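Local coordinates for protein catalase (Bacillus pumilus, PDB 4QON) that catalyses, as a haem catalase, the breakdown of hydrogen peroxide to water and oxygen, and is seen here with catechol bound close to the haem, at residues P52-H57 against F92-T97; T97-K102 against L150-V155; P105-D110 against F240-R245; P144-S149 against W165-L170. All coordinates share one frame; numbering follows the deposited sequence. Where two conformers were deposited one is given.

Contact 1 of 4, residues P52-H57 against F92-T97. With HEM (protoporphyrin IX containing Fe), chain E; CAQ (catechol), chain G.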
# COMPACT_ATOMS: atom_id res chain seq x y z
N PRO A 52 -3.61 8.36 3.35
CA PRO A 52 -4.80 8.94 2.77
C PRO A 52 -5.73 9.55 3.83
O PRO A 52 -5.78 9.08 4.93
CB PRO A 52 -5.50 7.77 2.05
CG PRO A 52 -4.43 6.77 1.87
CD PRO A 52 -3.54 6.91 3.08
N GLU A 53 -6.34 10.70 3.53
CA GLU A 53 -7.25 11.32 4.50
C GLU A 53 -8.54 10.50 4.42
O GLU A 53 -8.79 9.77 3.44
CB GLU A 53 -7.48 12.83 4.23
CG GLU A 53 -8.37 13.13 3.02
CD GLU A 53 -8.50 14.59 2.71
OE1 GLU A 53 -7.73 15.46 3.24
OE2 GLU A 53 -9.43 14.88 1.90
N ARG A 54 -9.41 10.72 5.39
CA ARG A 54 -10.77 10.12 5.31
C ARG A 54 -11.51 10.55 4.04
O ARG A 54 -11.50 11.72 3.64
CB ARG A 54 -11.58 10.45 6.56
CG ARG A 54 -11.05 9.94 7.89
CD ARG A 54 -11.66 10.77 9.06
NE ARG A 54 -11.26 10.22 10.36
CZ ARG A 54 -10.05 10.33 10.90
NH1 ARG A 54 -9.07 10.93 10.24
NH2 ARG A 54 -9.81 9.80 12.10
N VAL A 55 -12.23 9.61 3.42
CA VAL A 55 -12.98 9.92 2.21
C VAL A 55 -14.06 11.02 2.41
O VAL A 55 -14.34 11.81 1.51
CB VAL A 55 -13.55 8.66 1.55
CG1 VAL A 55 -14.67 8.03 2.35
CG2 VAL A 55 -14.00 8.91 0.10
N VAL A 56 -14.71 11.00 3.57
CA VAL A 56 -15.46 12.15 4.01
C VAL A 56 -15.07 12.45 5.45
O VAL A 56 -14.49 11.60 6.14
CB VAL A 56 -16.98 11.90 3.88
CG1 VAL A 56 -17.37 11.94 2.42
CG2 VAL A 56 -17.37 10.54 4.46
N HIS A 57 -15.48 13.61 5.94
CA HIS A 57 -15.14 14.00 7.35
C HIS A 57 -13.63 14.07 7.61
O HIS A 57 -13.14 13.74 8.70
CB HIS A 57 -15.74 13.09 8.41
CG HIS A 57 -17.25 13.10 8.48
ND1 HIS A 57 -17.93 13.72 9.50
CD2 HIS A 57 -18.18 12.56 7.67
CE1 HIS A 57 -19.23 13.56 9.32
NE2 HIS A 57 -19.42 12.82 8.24
N PHE A 92 -13.15 8.07 23.66
CA PHE A 92 -12.53 8.96 22.70
C PHE A 92 -13.53 9.45 21.67
O PHE A 92 -14.35 8.67 21.19
CB PHE A 92 -11.36 8.26 21.96
CG PHE A 92 -10.69 9.16 20.95
CD1 PHE A 92 -9.80 10.15 21.36
CD2 PHE A 92 -10.94 9.01 19.62
CE1 PHE A 92 -9.24 11.02 20.45
CE2 PHE A 92 -10.36 9.87 18.71
CZ PHE A 92 -9.48 10.84 19.09
N VAL A 93 -13.45 10.75 21.36
CA VAL A 93 -14.39 11.45 20.54
C VAL A 93 -13.65 12.21 19.45
O VAL A 93 -12.61 12.82 19.70
CB VAL A 93 -15.22 12.47 21.40
CG1 VAL A 93 -16.18 13.26 20.55
CG2 VAL A 93 -15.97 11.73 22.48
N ARG A 94 -14.20 12.19 18.24
CA ARG A 94 -13.75 12.99 17.13
C ARG A 94 -14.94 13.74 16.56
O ARG A 94 -15.98 13.16 16.26
CB ARG A 94 -13.13 12.11 16.00
CG ARG A 94 -12.39 12.95 14.98
CD ARG A 94 -11.51 12.16 14.02
NE ARG A 94 -10.96 12.93 12.89
CZ ARG A 94 -11.61 13.20 11.77
NH1 ARG A 94 -12.85 12.83 11.60
NH2 ARG A 94 -11.00 13.90 10.80
N PHE A 95 -14.73 15.07 16.38
CA PHE A 95 -15.67 15.93 15.79
C PHE A 95 -15.13 16.38 14.46
O PHE A 95 -13.88 16.43 14.29
CB PHE A 95 -15.88 17.22 16.66
CG PHE A 95 -16.42 16.96 18.07
CD1 PHE A 95 -17.75 16.60 18.31
CD2 PHE A 95 -15.60 17.18 19.19
CE1 PHE A 95 -18.21 16.40 19.60
CE2 PHE A 95 -16.06 16.94 20.47
CZ PHE A 95 -17.35 16.56 20.68
N SER A 96 -16.00 16.68 13.51
CA SER A 96 -15.53 16.98 12.14
C SER A 96 -16.51 17.79 11.30
O SER A 96 -17.72 17.84 11.62
CB SER A 96 -15.24 15.64 11.49
OG SER A 96 -16.37 14.76 11.52
N THR A 97 -16.01 18.36 10.18
CA THR A 97 -16.86 18.74 9.07
C THR A 97 -17.08 17.54 8.17
O THR A 97 -16.72 16.40 8.55
CB THR A 97 -16.31 19.99 8.36
OG1 THR A 97 -15.07 19.72 7.75
CG2 THR A 97 -16.09 21.17 9.37
CHA HEM E . -16.84 8.86 8.29
CHB HEM E . -19.23 6.23 5.05
CHC HEM E . -23.47 8.02 6.71
CHD HEM E . -21.06 10.14 10.35
C1A HEM E . -17.13 8.00 7.26
C2A HEM E . -16.14 7.32 6.46
C3A HEM E . -16.83 6.58 5.55
C4A HEM E . -18.22 6.80 5.79
CMA HEM E . -16.23 5.64 4.52
CAA HEM E . -14.63 7.39 6.63
CBA HEM E . -14.24 6.53 7.87
CGA HEM E . -12.74 6.37 8.08
O1A HEM E . -12.27 6.00 9.22
O2A HEM E . -11.96 6.55 7.12
C1B HEM E . -20.58 6.54 5.26
C2B HEM E . -21.62 5.97 4.44
C3B HEM E . -22.78 6.47 4.87
C4B HEM E . -22.47 7.34 6.02
CMB HEM E . -21.51 5.02 3.28
CAB HEM E . -24.13 6.16 4.34
CBB HEM E . -24.25 5.25 3.38
C1C HEM E . -23.19 8.71 7.87
C2C HEM E . -24.13 9.08 8.84
C3C HEM E . -23.43 9.69 9.86
C4C HEM E . -22.06 9.67 9.56
CMC HEM E . -25.62 8.88 8.82
CAC HEM E . -23.98 10.09 11.13
CBC HEM E . -25.04 9.39 11.49
C1D HEM E . -19.72 9.98 10.03
C2D HEM E . -18.67 10.52 10.89
C3D HEM E . -17.50 10.19 10.30
C4D HEM E . -17.83 9.40 9.10
CMD HEM E . -18.91 11.34 12.14
CAD HEM E . -16.12 10.52 10.81
CBD HEM E . -15.68 9.52 11.89
CGD HEM E . -14.31 9.97 12.37
O1D HEM E . -14.25 10.94 13.16
O2D HEM E . -13.28 9.40 11.96
NA HEM E . -18.41 7.67 6.85
NB HEM E . -21.15 7.33 6.20
NC HEM E . -21.96 9.02 8.36
ND HEM E . -19.16 9.28 9.02
FE HEM E . -20.12 8.39 7.68
C1 CAQ G . -22.31 13.47 3.50
C2 CAQ G . -21.57 12.40 3.96
C3 CAQ G . -21.48 12.15 5.31
O3 CAQ G . -20.79 11.10 5.82
C4 CAQ G . -22.19 13.06 6.24
O4 CAQ G . -22.10 12.75 7.54
C5 CAQ G . -22.95 14.12 5.77
C6 CAQ G . -22.98 14.31 4.40

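Contact 2 of 4, residues T97-K102 against L150-V155. With CAQ (catechol), chain G; CAQ (catechol), chain H.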
# COMPACT_ATOMS: atom_id res chain seq x y z
N THR A 97 -16.01 18.36 10.18
CA THR A 97 -16.86 18.74 9.07
C THR A 97 -17.08 17.54 8.17
O THR A 97 -16.72 16.40 8.55
CB THR A 97 -16.31 19.99 8.36
OG1 THR A 97 -15.07 19.72 7.75
CG2 THR A 97 -16.09 21.17 9.37
N VAL A 98 -17.58 17.74 6.96
CA VAL A 98 -17.84 16.59 6.09
C VAL A 98 -17.13 16.57 4.73
O VAL A 98 -16.47 15.58 4.39
CB VAL A 98 -19.33 16.43 5.85
CG1 VAL A 98 -19.57 15.24 4.94
CG2 VAL A 98 -20.04 16.24 7.17
N ILE A 99 -17.35 17.58 3.89
CA ILE A 99 -17.12 17.48 2.49
C ILE A 99 -15.70 17.89 2.05
O ILE A 99 -15.08 17.18 1.27
CB ILE A 99 -18.12 18.28 1.70
CG1 ILE A 99 -19.50 17.59 1.80
CG2 ILE A 99 -17.69 18.45 0.27
CD1 ILE A 99 -19.61 16.20 1.15
N HIS A 100 -15.18 18.99 2.59
CA HIS A 100 -13.84 19.45 2.12
C HIS A 100 -12.69 18.72 2.78
O HIS A 100 -12.87 18.01 3.80
CB HIS A 100 -13.75 20.93 2.20
CG HIS A 100 -14.69 21.61 1.26
ND1 HIS A 100 -14.35 21.95 -0.03
CD2 HIS A 100 -16.00 21.91 1.40
CE1 HIS A 100 -15.37 22.52 -0.62
NE2 HIS A 100 -16.40 22.49 0.22
N PRO A 101 -11.46 18.87 2.20
CA PRO A 101 -10.35 18.06 2.70
C PRO A 101 -9.79 18.49 4.03
O PRO A 101 -10.29 19.46 4.64
CB PRO A 101 -9.28 18.15 1.55
CG PRO A 101 -10.06 18.53 0.32
CD PRO A 101 -11.13 19.46 0.88
N LYS A 102 -8.75 17.79 4.48
CA LYS A 102 -7.91 18.22 5.59
C LYS A 102 -7.45 19.62 5.25
O LYS A 102 -7.18 19.95 4.11
CB LYS A 102 -6.68 17.32 5.74
CG LYS A 102 -6.88 16.03 6.51
CD LYS A 102 -5.54 15.29 6.54
CE LYS A 102 -4.56 15.90 7.53
NZ LYS A 102 -4.94 15.61 8.94
N LEU A 150 -21.76 16.55 -3.91
CA LEU A 150 -21.40 17.58 -2.93
C LEU A 150 -19.95 17.97 -2.96
O LEU A 150 -19.62 19.12 -2.67
CB LEU A 150 -21.75 17.12 -1.51
CG LEU A 150 -23.25 16.98 -1.10
CD1 LEU A 150 -23.36 16.13 0.14
CD2 LEU A 150 -23.82 18.33 -0.86
N LYS A 151 -19.09 17.03 -3.26
CA LYS A 151 -17.64 17.26 -3.30
C LYS A 151 -17.29 18.25 -4.41
O LYS A 151 -18.02 18.42 -5.38
CB LYS A 151 -16.87 15.95 -3.48
CG LYS A 151 -16.80 15.02 -2.24
CD LYS A 151 -15.55 15.25 -1.42
CE LYS A 151 -15.46 14.35 -0.19
NZ LYS A 151 -14.13 14.56 0.44
N PRO A 152 -16.10 18.85 -4.31
CA PRO A 152 -15.63 19.63 -5.42
C PRO A 152 -15.76 18.94 -6.78
O PRO A 152 -15.51 17.77 -6.89
CB PRO A 152 -14.20 19.96 -5.05
CG PRO A 152 -14.21 20.04 -3.55
CD PRO A 152 -15.23 18.99 -3.13
N ASP A 153 -16.15 19.71 -7.79
CA ASP A 153 -16.29 19.27 -9.15
C ASP A 153 -15.02 18.58 -9.59
O ASP A 153 -13.96 19.07 -9.29
CB ASP A 153 -16.61 20.52 -10.00
CG ASP A 153 -16.74 20.24 -11.48
OD1 ASP A 153 -15.75 19.82 -12.10
OD2 ASP A 153 -17.81 20.54 -12.05
N PRO A 154 -15.13 17.41 -10.26
CA PRO A 154 -13.95 16.62 -10.59
C PRO A 154 -13.02 17.24 -11.61
O PRO A 154 -11.91 16.80 -11.72
CB PRO A 154 -14.52 15.35 -11.20
CG PRO A 154 -15.88 15.71 -11.67
CD PRO A 154 -16.36 16.72 -10.68
N VAL A 155 -13.50 18.26 -12.33
CA VAL A 155 -12.65 19.09 -13.21
C VAL A 155 -12.06 20.32 -12.53
O VAL A 155 -10.85 20.62 -12.67
CB VAL A 155 -13.44 19.50 -14.47
CG1 VAL A 155 -12.53 20.15 -15.51
CG2 VAL A 155 -14.14 18.28 -15.07
C1 CAQ G . -22.31 13.47 3.50
C2 CAQ G . -21.57 12.40 3.96
C3 CAQ G . -21.48 12.15 5.31
O3 CAQ G . -20.79 11.10 5.82
C4 CAQ G . -22.19 13.06 6.24
O4 CAQ G . -22.10 12.75 7.54
C5 CAQ G . -22.95 14.12 5.77
C6 CAQ G . -22.98 14.31 4.40
C1 CAQ H . -25.22 21.75 0.85
C2 CAQ H . -24.01 22.06 1.43
C3 CAQ H . -23.36 21.11 2.20
O3 CAQ H . -22.16 21.32 2.77
C4 CAQ H . -23.94 19.78 2.41
O4 CAQ H . -23.23 18.90 3.19
C5 CAQ H . -25.17 19.50 1.82
C6 CAQ H . -25.81 20.48 1.04

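Contact 3 of 4, residues P105-D110 against F240-R245. With CAQ (catechol), chain H.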
# COMPACT_ATOMS: atom_id res chain seq x y z
N PRO A 105 -11.51 25.10 5.87
CA PRO A 105 -12.03 25.89 7.01
C PRO A 105 -13.17 25.22 7.82
O PRO A 105 -13.97 24.48 7.25
CB PRO A 105 -12.52 27.18 6.32
CG PRO A 105 -11.75 27.24 5.06
CD PRO A 105 -11.69 25.82 4.59
N GLU A 106 -13.26 25.51 9.13
CA GLU A 106 -14.34 24.99 9.96
C GLU A 106 -15.54 25.97 10.05
O GLU A 106 -16.47 25.80 10.86
CB GLU A 106 -13.81 24.59 11.34
CG GLU A 106 -12.85 23.44 11.31
CD GLU A 106 -12.10 23.22 12.61
OE1 GLU A 106 -11.61 24.19 13.19
OE2 GLU A 106 -11.91 22.03 13.01
N THR A 107 -15.54 26.94 9.14
CA THR A 107 -16.61 27.93 9.00
C THR A 107 -17.55 27.68 7.81
O THR A 107 -18.44 28.48 7.54
CB THR A 107 -15.96 29.33 8.81
OG1 THR A 107 -14.83 29.21 7.95
CG2 THR A 107 -15.50 29.89 10.13
N LEU A 108 -17.37 26.54 7.12
CA LEU A 108 -18.21 26.21 5.99
C LEU A 108 -19.53 25.56 6.44
O LEU A 108 -19.58 24.93 7.49
CB LEU A 108 -17.51 25.23 5.06
CG LEU A 108 -16.09 25.59 4.59
CD1 LEU A 108 -15.59 24.61 3.56
CD2 LEU A 108 -16.11 27.01 4.02
N ARG A 109 -20.56 25.62 5.60
CA ARG A 109 -21.84 24.91 5.87
C ARG A 109 -21.68 23.40 5.63
O ARG A 109 -21.02 22.98 4.68
CB ARG A 109 -22.99 25.46 4.98
CG ARG A 109 -24.35 24.80 5.19
CD ARG A 109 -25.50 25.48 4.44
NE ARG A 109 -25.46 26.93 4.64
CZ ARG A 109 -25.90 27.57 5.72
NH1 ARG A 109 -26.49 26.93 6.71
NH2 ARG A 109 -25.74 28.89 5.82
N ASP A 110 -22.20 22.59 6.55
CA ASP A 110 -21.95 21.13 6.55
C ASP A 110 -22.63 20.58 7.83
O ASP A 110 -22.55 21.19 8.88
CB ASP A 110 -20.42 20.83 6.57
CG ASP A 110 -19.88 20.13 5.28
OD1 ASP A 110 -20.68 19.78 4.35
OD2 ASP A 110 -18.63 19.90 5.21
N PHE A 240 -9.06 29.70 9.93
CA PHE A 240 -9.67 28.58 9.21
C PHE A 240 -9.66 27.28 10.04
O PHE A 240 -10.06 26.25 9.55
CB PHE A 240 -8.99 28.37 7.84
CG PHE A 240 -7.54 27.98 7.91
CD1 PHE A 240 -6.55 28.91 8.13
CD2 PHE A 240 -7.15 26.63 7.73
CE1 PHE A 240 -5.21 28.53 8.23
CE2 PHE A 240 -5.82 26.27 7.80
CZ PHE A 240 -4.84 27.22 8.07
N GLN A 241 -9.22 27.34 11.29
CA GLN A 241 -9.32 26.20 12.18
C GLN A 241 -9.86 26.57 13.56
O GLN A 241 -9.41 26.02 14.60
CB GLN A 241 -7.97 25.46 12.30
CG GLN A 241 -6.86 26.27 12.93
CD GLN A 241 -5.77 26.71 11.95
OE1 GLN A 241 -5.03 25.92 11.39
NE2 GLN A 241 -5.66 28.02 11.76
N HIS A 242 -10.87 27.44 13.58
CA HIS A 242 -11.34 28.03 14.82
C HIS A 242 -11.97 27.00 15.79
O HIS A 242 -11.90 27.15 17.03
CB HIS A 242 -12.30 29.17 14.54
CG HIS A 242 -13.71 28.72 14.32
ND1 HIS A 242 -14.14 28.18 13.14
CD2 HIS A 242 -14.78 28.73 15.15
CE1 HIS A 242 -15.43 27.90 13.24
NE2 HIS A 242 -15.84 28.21 14.45
N ALA A 243 -12.63 25.98 15.25
CA ALA A 243 -13.33 25.05 16.11
C ALA A 243 -12.33 24.05 16.73
O ALA A 243 -12.52 23.66 17.88
CB ALA A 243 -14.41 24.28 15.34
N THR A 244 -11.34 23.59 15.94
CA THR A 244 -10.25 22.78 16.46
C THR A 244 -9.54 23.55 17.63
O THR A 244 -9.23 23.00 18.70
CB THR A 244 -9.23 22.42 15.33
OG1 THR A 244 -9.79 21.40 14.48
CG2 THR A 244 -7.94 21.89 15.90
N ARG A 245 -9.28 24.81 17.38
CA ARG A 245 -8.60 25.66 18.35
C ARG A 245 -9.42 25.77 19.65
O ARG A 245 -8.90 25.55 20.75
CB ARG A 245 -8.30 27.01 17.73
CG ARG A 245 -7.43 27.91 18.60
CD ARG A 245 -7.47 29.34 18.12
NE ARG A 245 -7.03 29.51 16.73
CZ ARG A 245 -5.77 29.64 16.32
NH1 ARG A 245 -4.75 29.57 17.17
NH2 ARG A 245 -5.51 29.88 15.06
C1 CAQ H . -25.22 21.75 0.85
C2 CAQ H . -24.01 22.06 1.43
C3 CAQ H . -23.36 21.11 2.20
O3 CAQ H . -22.16 21.32 2.77
C4 CAQ H . -23.94 19.78 2.41
O4 CAQ H . -23.23 18.90 3.19
C5 CAQ H . -25.17 19.50 1.82
C6 CAQ H . -25.81 20.48 1.04

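Contact 4 of 4, residues P144-S149 against W165-L170. With CAQ (catechol), chain G.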
# COMPACT_ATOMS: atom_id res chain seq x y z
N PRO A 144 -22.23 7.11 -2.54
CA PRO A 144 -21.14 7.68 -3.37
C PRO A 144 -21.66 8.73 -4.35
O PRO A 144 -20.96 9.71 -4.66
CB PRO A 144 -20.61 6.44 -4.13
CG PRO A 144 -20.89 5.31 -3.18
CD PRO A 144 -22.25 5.62 -2.64
N ASP A 145 -22.89 8.55 -4.82
CA ASP A 145 -23.53 9.54 -5.71
C ASP A 145 -23.74 10.86 -5.01
O ASP A 145 -23.34 11.92 -5.53
CB ASP A 145 -24.86 9.02 -6.17
CG ASP A 145 -24.73 7.79 -7.11
OD1 ASP A 145 -24.07 7.86 -8.17
OD2 ASP A 145 -25.35 6.77 -6.78
N MET A 146 -24.33 10.81 -3.82
CA MET A 146 -24.56 12.03 -3.01
C MET A 146 -23.26 12.76 -2.72
O MET A 146 -23.15 13.93 -2.98
CB MET A 146 -25.28 11.68 -1.69
CG MET A 146 -25.63 12.91 -0.85
SD MET A 146 -26.06 12.43 0.84
CE MET A 146 -24.42 12.14 1.47
N VAL A 147 -22.27 12.04 -2.18
CA VAL A 147 -20.94 12.58 -1.91
C VAL A 147 -20.27 13.19 -3.17
O VAL A 147 -19.75 14.33 -3.08
CB VAL A 147 -20.04 11.54 -1.18
CG1 VAL A 147 -18.61 12.05 -1.05
CG2 VAL A 147 -20.59 11.21 0.21
N HIS A 148 -20.29 12.48 -4.31
CA HIS A 148 -19.68 12.96 -5.50
C HIS A 148 -20.33 14.30 -5.96
O HIS A 148 -19.65 15.20 -6.43
CB HIS A 148 -19.75 11.94 -6.63
CG HIS A 148 -18.80 10.79 -6.50
ND1 HIS A 148 -18.70 9.81 -7.47
CD2 HIS A 148 -17.89 10.46 -5.53
CE1 HIS A 148 -17.78 8.93 -7.10
NE2 HIS A 148 -17.25 9.31 -5.95
N SER A 149 -21.62 14.47 -5.72
CA SER A 149 -22.36 15.70 -6.09
C SER A 149 -22.01 16.84 -5.18
O SER A 149 -21.90 17.95 -5.63
CB SER A 149 -23.88 15.47 -6.12
OG SER A 149 -24.45 15.54 -4.85
N TRP A 165 -27.37 20.34 -6.06
CA TRP A 165 -28.81 20.56 -6.14
C TRP A 165 -29.45 19.72 -7.26
O TRP A 165 -30.58 19.34 -7.13
CB TRP A 165 -29.15 22.04 -6.28
CG TRP A 165 -29.06 22.79 -4.98
CD1 TRP A 165 -28.09 23.69 -4.61
CD2 TRP A 165 -30.00 22.76 -3.91
NE1 TRP A 165 -28.36 24.20 -3.38
CE2 TRP A 165 -29.52 23.64 -2.92
CE3 TRP A 165 -31.20 22.06 -3.69
CZ2 TRP A 165 -30.17 23.81 -1.71
CZ3 TRP A 165 -31.85 22.22 -2.48
CH2 TRP A 165 -31.37 23.14 -1.53
N ASP A 166 -28.72 19.38 -8.32
CA ASP A 166 -29.23 18.41 -9.33
C ASP A 166 -29.54 17.08 -8.65
O ASP A 166 -30.66 16.57 -8.72
CB ASP A 166 -28.20 18.25 -10.45
CG ASP A 166 -28.70 17.34 -11.61
OD1 ASP A 166 -29.93 17.26 -11.83
OD2 ASP A 166 -27.82 16.75 -12.30
N PHE A 167 -28.57 16.56 -7.91
CA PHE A 167 -28.79 15.36 -7.16
C PHE A 167 -29.92 15.47 -6.11
O PHE A 167 -30.77 14.61 -6.03
CB PHE A 167 -27.51 14.91 -6.48
CG PHE A 167 -27.69 13.66 -5.65
CD1 PHE A 167 -27.54 12.39 -6.26
CD2 PHE A 167 -28.05 13.75 -4.34
CE1 PHE A 167 -27.72 11.24 -5.50
CE2 PHE A 167 -28.30 12.62 -3.58
CZ PHE A 167 -28.13 11.35 -4.17
N MET A 168 -29.87 16.49 -5.26
CA MET A 168 -30.81 16.53 -4.17
C MET A 168 -32.22 16.66 -4.68
O MET A 168 -33.14 16.10 -4.08
CB MET A 168 -30.49 17.64 -3.17
CG MET A 168 -29.16 17.46 -2.48
SD MET A 168 -29.10 16.08 -1.31
CE MET A 168 -27.35 16.17 -0.96
N THR A 169 -32.40 17.48 -5.71
CA THR A 169 -33.74 17.70 -6.22
C THR A 169 -34.35 16.44 -6.81
O THR A 169 -35.57 16.27 -6.75
CB THR A 169 -33.79 18.86 -7.25
OG1 THR A 169 -32.93 18.59 -8.34
CG2 THR A 169 -33.43 20.20 -6.58
N LEU A 170 -33.52 15.61 -7.42
CA LEU A 170 -33.96 14.35 -7.99
C LEU A 170 -34.02 13.23 -6.92
O LEU A 170 -34.31 12.08 -7.25
CB LEU A 170 -33.03 13.96 -9.15
CG LEU A 170 -32.97 14.90 -10.36
CD1 LEU A 170 -31.96 14.44 -11.38
CD2 LEU A 170 -34.35 14.95 -11.01
C1 CAQ G . -22.31 13.47 3.50
C2 CAQ G . -21.57 12.40 3.96
C3 CAQ G . -21.48 12.15 5.31
O3 CAQ G . -20.79 11.10 5.82
C4 CAQ G . -22.19 13.06 6.24
O4 CAQ G . -22.10 12.75 7.54
C5 CAQ G . -22.95 14.12 5.77
C6 CAQ G . -22.98 14.31 4.40

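Contact 1 of 4, residues P52-H57 against F92-T97
The guanidinium groups of R54 and R94 lie flat on each other, centres 3.4 Å apart and planes 4° from parallel, while the imidazole of H57 rests with one face over the haem at C2D and its edge toward S96. This is the distal side of a catalase haem pocket, built by a loop that passes beside strand 88-96 of the β-barrel. H57 sits where haem catalases carry their distal histidine. In the plane of its ring, ND1 donates to S96 OG at 2.8 Å; at the far side of the ring NE2 and catechol O4 are also 2.8 Å apart, hydrogen-bonded. The two bonds fix the rotation of the ring over the porphyrin.

The paired arginines are gathered round one haem propionate, so the stack is paid for by the carboxylate at their edges: R54 NE donates to O2D at 2.7 Å and R94 NH1 to O1D at 2.8 Å. R94 reaches there on an extended chain, with CG anti to the backbone N (chi1 -168°). R54 NH2 also holds the backbone O of T311. The end of R94 then grips H57 O with both nitrogens, NH2 at 3.0 Å and NH1 slightly longer, fixing the main chain that carries the histidine. In the same residue, H57 CA directs its hydrogen at T97 O, with CA and O 3.1 Å apart.

Contact 2 of 4, residues T97-K102 against L150-V155
K151 leaves its backbone with CG anti to the carbonyl carbon (chi1 -74°), bends at chi2 (-94°) and then runs straight, a course that carries NZ back to I99 O. The bond between NZ and that oxygen is 2.9 Å long, with the ammonium tilted from the carbonyl plane. NZ also donates to V55 O, so one lysine tip ties two loop carbonyls together. A methionine here would probably leave both carbonyl oxygens without this donor and let the loop around I99 shift against the end of helix 143-150.

The rest of the contact is mostly apolar. I99 crosses L150 at about a right angle, and its CD1 presses on L150 CB at 3.5 Å. Its other branch, CG2, lies 3.6 Å from L150 O and meets P152 CD at 4.2 Å. Further along, P152 CG approaches H100 ND1 at 4.0 Å. On the flanks V98 CG1 lies 3.6 Å from C1 of one catechol, and L150 CD2 lies against the ring of a second. V98 probably matches the valine that lines the main access channel of haem catalases.

F240 of a neighbouring subunit meets the H100 ring edge-to-face. In the fold, the contact joins the loop between strands 88-96 and 113-120 to the turn leaving helix 143-150, where L150 also packs on Y164 and M168 of helix 161-169.

Contact 3 of 4, residues P105-D110 against F240-R245
Hydrogen bonds to the carboxylate of E106 dominate. OE1 accepts from T244 N at 2.8 Å in a nearly straight bond (173°), and more weakly from A243 N. OE2 accepts from T244 OG1 at 2.7 Å. Both T244 donors arrive on the syn side but well out of the carboxylate plane. Y191 OH is a further partner of OE2, so a buried charge is met from several directions. E106 reaches the helix with its chain extended beyond CG.

These amides belong to the first turn of helix 242-252, whose N-cap position is Q241; a carboxylate at this end would probably gain from the helix dipole. The helix start thus meets the loop before strand 113-120, in the catalase barrel domain.

Backbone contacts are looser. F240 O receives a weak bond from E106 N and a CH contact from P105 CA at 3.2 Å.

Van der Waals packing completes the join: P105 CB against F240 CB at 4.0 Å, and T107 CG2 against H242 CE1 at 3.7 Å.

Polar partners outside the contact hold H242 NE2, bonded to A189 O, and T107 OG1, bonded to Q236.

Ligand bonding occupies the loop's other end, where D110 OD1 accepts from catechol O4 at 2.9 Å.

Contact 4 of 4, residues P144-S149 against W165-L170
F167 lays one face of its ring over the backbone of M146, and this face carries much of the packing between the two helices. M146 CA stands 3.9 Å from the ring centroid and 15° off its normal, a CH-pi contact, while M146 CB touches CE2 of the F167 ring at 3.7 Å. The ring gets there because F167 CG is anti to its own backbone N (chi1 179°), which aims the side chain straight across the gap. S149 OG sits closer still, 3.5 Å from F167 CB, though its hydrogen bond goes to M146 O in its own helix, at 2.8 Å. Next to the ring, M168 bends at chi2 and brings its CE to 3.7 Å from M146 CG; beyond CG, the M146 chain bends at chi3 and its CE lies against the catechol in the haem pocket.

Helices 143-150 and 161-169 follow each other in the chain as an inclined antiparallel pair, their segment axes 9.3 Å apart at closest and their directions 145° apart. No hydrogen bond crosses between them. An alanine in place of F167 would probably open a gap over M146 and leave its side chain freer to shift beside the catechol.

The fit is looser at D145. It offers CB to F167 CE1 at 3.7 Å, and there the approach stops: its carboxylate leads away to K42 and E385, each from a different neighbouring subunit. That same E385 also packs on F167.

How the contacts relate
All four contacts are buried, but their depth differs: contact 1 lies about 7 Å from the chain centre, contact 4 about 19 Å. Contact 1 is polar, with arginines around a propionate; contact 4 has no hydrogen bond across it and works by apolar packing; contacts 2 and 3 mix the two, each relying on one charged side chain that holds backbone groups. Contacts 2 and 4 both use helix 143-150, its end and its body respectively, and contacts 2 and 3 share the loop between strands 88-96 and 113-120, where D110 takes V98 N and I99 N. Contacts 1 and 2 share T97. One catechol touches contacts 1, 2 and 4, the other contacts 2 and 3.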